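Local coordinates for hypothetical protein PH1109 (Pyrococcus horikoshii, PDB 2D59), which is of unknown function but belongs to the CoA-binding domain family, with a Rossmann-like fold built on a five-stranded parallel sheet, at residues Y22-V28 with I78-F84. Residues are numbered along the deposited sequence.
Sequences YKKIALV and IEVVDLF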
loop_
_atom_site.group_PDB
_atom_site.type_symbol
_atom_site.label_atom_id
_atom_site.label_comp_id
_atom_site.label_asym_id
_atom_site.label_seq_id
_atom_site.Cartn_x
_atom_site.Cartn_y
_atom_site.Cartn_z
ATOM N N TYR A 22 2.996 5.877 -9.960
ATOM C CA TYR A 22 2.559 6.318 -8.641
ATOM C C TYR A 22 3.673 6.229 -7.601
ATOM O O TYR A 22 4.132 5.140 -7.251
ATOM C CB TYR A 22 1.349 5.496 -8.194
ATOM C CG TYR A 22 0.191 5.562 -9.166
ATOM C CD1 TYR A 22 -0.416 6.781 -9.474
ATOM C CD2 TYR A 22 -0.293 4.409 -9.785
ATOM C CE1 TYR A 22 -1.476 6.851 -10.379
ATOM C CE2 TYR A 22 -1.352 4.469 -10.690
ATOM C CZ TYR A 22 -1.937 5.690 -10.982
ATOM O OH TYR A 22 -2.982 5.754 -11.876
ATOM N N LYS A 23 4.099 7.391 -7.111
ATOM C CA LYS A 23 5.158 7.469 -6.112
ATOM C C LYS A 23 4.634 7.896 -4.743
ATOM O O LYS A 23 5.375 7.859 -3.765
ATOM C CB LYS A 23 6.238 8.459 -6.561
ATOM C CG LYS A 23 6.885 8.116 -7.891
ATOM C CD LYS A 23 7.552 6.751 -7.847
ATOM C CE LYS A 23 8.202 6.414 -9.180
ATOM N NZ LYS A 23 8.833 5.062 -9.174
ATOM N N LYS A 24 3.368 8.304 -4.681
ATOM C CA LYS A 24 2.760 8.746 -3.424
ATOM C C LYS A 24 2.079 7.558 -2.752
ATOM O O LYS A 24 0.964 7.174 -3.122
ATOM C CB LYS A 24 1.730 9.848 -3.697
ATOM C CG LYS A 24 2.230 10.954 -4.613
ATOM C CD LYS A 24 3.344 11.768 -3.980
ATOM C CE LYS A 24 2.819 12.643 -2.854
ATOM N NZ LYS A 24 3.888 13.522 -2.309
ATOM N N ILE A 25 2.748 6.984 -1.757
ATOM C CA ILE A 25 2.227 5.816 -1.058
ATOM C C ILE A 25 1.813 6.040 0.388
ATOM O O ILE A 25 2.567 6.602 1.181
ATOM C CB ILE A 25 3.262 4.657 -1.020
ATOM C CG1 ILE A 25 3.955 4.508 -2.369
ATOM C CG2 ILE A 25 2.572 3.348 -0.634
ATOM C CD1 ILE A 25 5.120 5.432 -2.518
ATOM N N ALA A 26 0.608 5.590 0.718
ATOM C CA ALA A 26 0.110 5.652 2.081
ATOM C C ALA A 26 0.291 4.205 2.532
ATOM O O ALA A 26 -0.346 3.295 1.993
ATOM C CB ALA A 26 -1.361 6.041 2.098
ATOM N N LEU A 27 1.172 3.981 3.500
ATOM C CA LEU A 27 1.431 2.625 3.963
ATOM C C LEU A 27 0.723 2.371 5.287
ATOM O O LEU A 27 1.174 2.809 6.348
ATOM C CB LEU A 27 2.944 2.410 4.086
ATOM C CG LEU A 27 3.442 0.964 4.164
ATOM C CD1 LEU A 27 4.759 0.822 3.397
ATOM C CD2 LEU A 27 3.604 0.561 5.619
ATOM N N VAL A 28 -0.395 1.653 5.197
ATOM C CA VAL A 28 -1.234 1.327 6.346
ATOM C C VAL A 28 -0.719 0.122 7.118
ATOM O O VAL A 28 -0.418 -0.926 6.541
ATOM C CB VAL A 28 -2.682 1.053 5.890
ATOM C CG1 VAL A 28 -3.570 0.796 7.092
ATOM C CG2 VAL A 28 -3.196 2.233 5.077
ATOM N N ILE A 78 -2.411 11.149 -2.108
ATOM C CA ILE A 78 -2.022 9.746 -2.040
ATOM C C ILE A 78 -2.536 9.036 -3.278
ATOM O O ILE A 78 -3.693 9.203 -3.659
ATOM C CB ILE A 78 -2.607 9.070 -0.788
ATOM C CG1 ILE A 78 -1.946 9.663 0.453
ATOM C CG2 ILE A 78 -2.373 7.570 -0.830
ATOM C CD1 ILE A 78 -0.433 9.492 0.477
ATOM N N GLU A 79 -1.673 8.244 -3.906
ATOM C CA GLU A 79 -2.056 7.516 -5.108
ATOM C C GLU A 79 -2.247 6.031 -4.823
ATOM O O GLU A 79 -3.184 5.411 -5.325
ATOM C CB GLU A 79 -0.998 7.720 -6.189
ATOM C CG GLU A 79 -0.719 9.195 -6.476
ATOM C CD GLU A 79 0.508 9.415 -7.337
ATOM O OE1 GLU A 79 1.577 8.860 -7.008
ATOM O OE2 GLU A 79 0.409 10.153 -8.337
ATOM N N VAL A 80 -1.361 5.468 -4.005
ATOM C CA VAL A 80 -1.434 4.053 -3.659
ATOM C C VAL A 80 -1.590 3.824 -2.158
ATOM O O VAL A 80 -0.842 4.375 -1.348
ATOM C CB VAL A 80 -0.163 3.284 -4.119
ATOM C CG1 VAL A 80 -0.294 1.803 -3.770
ATOM C CG2 VAL A 80 0.052 3.463 -5.615
ATOM N N VAL A 81 -2.576 3.015 -1.792
ATOM C CA VAL A 81 -2.793 2.678 -0.394
ATOM C C VAL A 81 -2.320 1.234 -0.236
ATOM O O VAL A 81 -2.984 0.288 -0.668
ATOM C CB VAL A 81 -4.275 2.799 -0.000
ATOM C CG1 VAL A 81 -4.457 2.394 1.458
ATOM C CG2 VAL A 81 -4.745 4.234 -0.199
ATOM N N ASP A 82 -1.152 1.090 0.380
ATOM C CA ASP A 82 -0.497 -0.197 0.593
ATOM C C ASP A 82 -0.904 -0.767 1.949
ATOM O O ASP A 82 -0.462 -0.281 2.990
ATOM C CB ASP A 82 1.013 0.035 0.518
ATOM C CG ASP A 82 1.803 -1.240 0.405
ATOM O OD1 ASP A 82 1.251 -2.252 -0.073
ATOM O OD2 ASP A 82 2.994 -1.212 0.780
ATOM N N LEU A 83 -1.735 -1.807 1.927
ATOM C CA LEU A 83 -2.257 -2.414 3.153
ATOM C C LEU A 83 -1.496 -3.577 3.780
ATOM O O LEU A 83 -1.229 -4.587 3.134
ATOM C CB LEU A 83 -3.699 -2.870 2.918
ATOM C CG LEU A 83 -4.716 -1.844 2.414
ATOM C CD1 LEU A 83 -5.958 -2.578 1.935
ATOM C CD2 LEU A 83 -5.057 -0.848 3.515
ATOM N N PHE A 84 -1.191 -3.442 5.068
ATOM C CA PHE A 84 -0.498 -4.484 5.813
ATOM C C PHE A 84 -1.355 -5.006 6.967
ATOM O O PHE A 84 -0.899 -5.825 7.766
ATOM C CB PHE A 84 0.835 -3.951 6.350
ATOM C CG PHE A 84 1.911 -3.853 5.306
ATOM C CD1 PHE A 84 2.716 -4.952 5.015
ATOM C CD2 PHE A 84 2.105 -2.671 4.598
ATOM C CE1 PHE A 84 3.703 -4.873 4.029
ATOM C CE2 PHE A 84 3.086 -2.583 3.611
ATOM C CZ PHE A 84 3.886 -3.685 3.328
#
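Strands 24-28 and 80-83 are adjacent parallel members of the central sheet, their axes 4.7 Å apart at closest approach and inclined by 25°. Backbone hydrogen bonds join them from A26 N to V80 O (2.8 Å) through to F84 N to V28 O (3.0 Å). At the start, K24 O accepts from both E79 N and V80 N, each at 3.0 Å, in a bulge-like arrangement made possible by the near-helical psi of E79 (-41°). The E79 side chain, m at chi1 and t at chi2, reaches across to 22-28, so that OE1 accepts from K24 N (3.0 Å) and weakly from K23 N. K24 bends through three m rotamers, which carry its amine away from this strand pair to D51 and Y53 of the neighbouring strand 51-55. With chi1 m, Y22 lays its ring beside E79, CD1 lying 3.5 Å from E79 CB; its CB makes apolar contact with V80 CG2 (3.5 Å), and the side chain also touches V104. On the face bearing A26, V28, V81 and L83, I78 (m, m) starts sideways but its end comes nearer, CG2 reaching A26 CB (3.5 Å). L83 (m, t) brings CD2 to 3.9 Å from V28 CB, while helix 87-100 packs on V28, V81 and L83. The face of I25, L27, V80 and D82 meets helix 37-47 through L27, joined by F84, whose chi1 of -77° brings CE2 to 3.6 Å from L27 CG. The t rotamer of D82 presents OD1 as acceptor for Q108 NE2. The chemistry thus implies a Rossmann-like sheet centre held by backbone polarity and sealed by apolar contacts, aliphatic and aromatic, while the E79 carboxylate accepts from the K24 amide, and weakly from that of K23, where the strands begin.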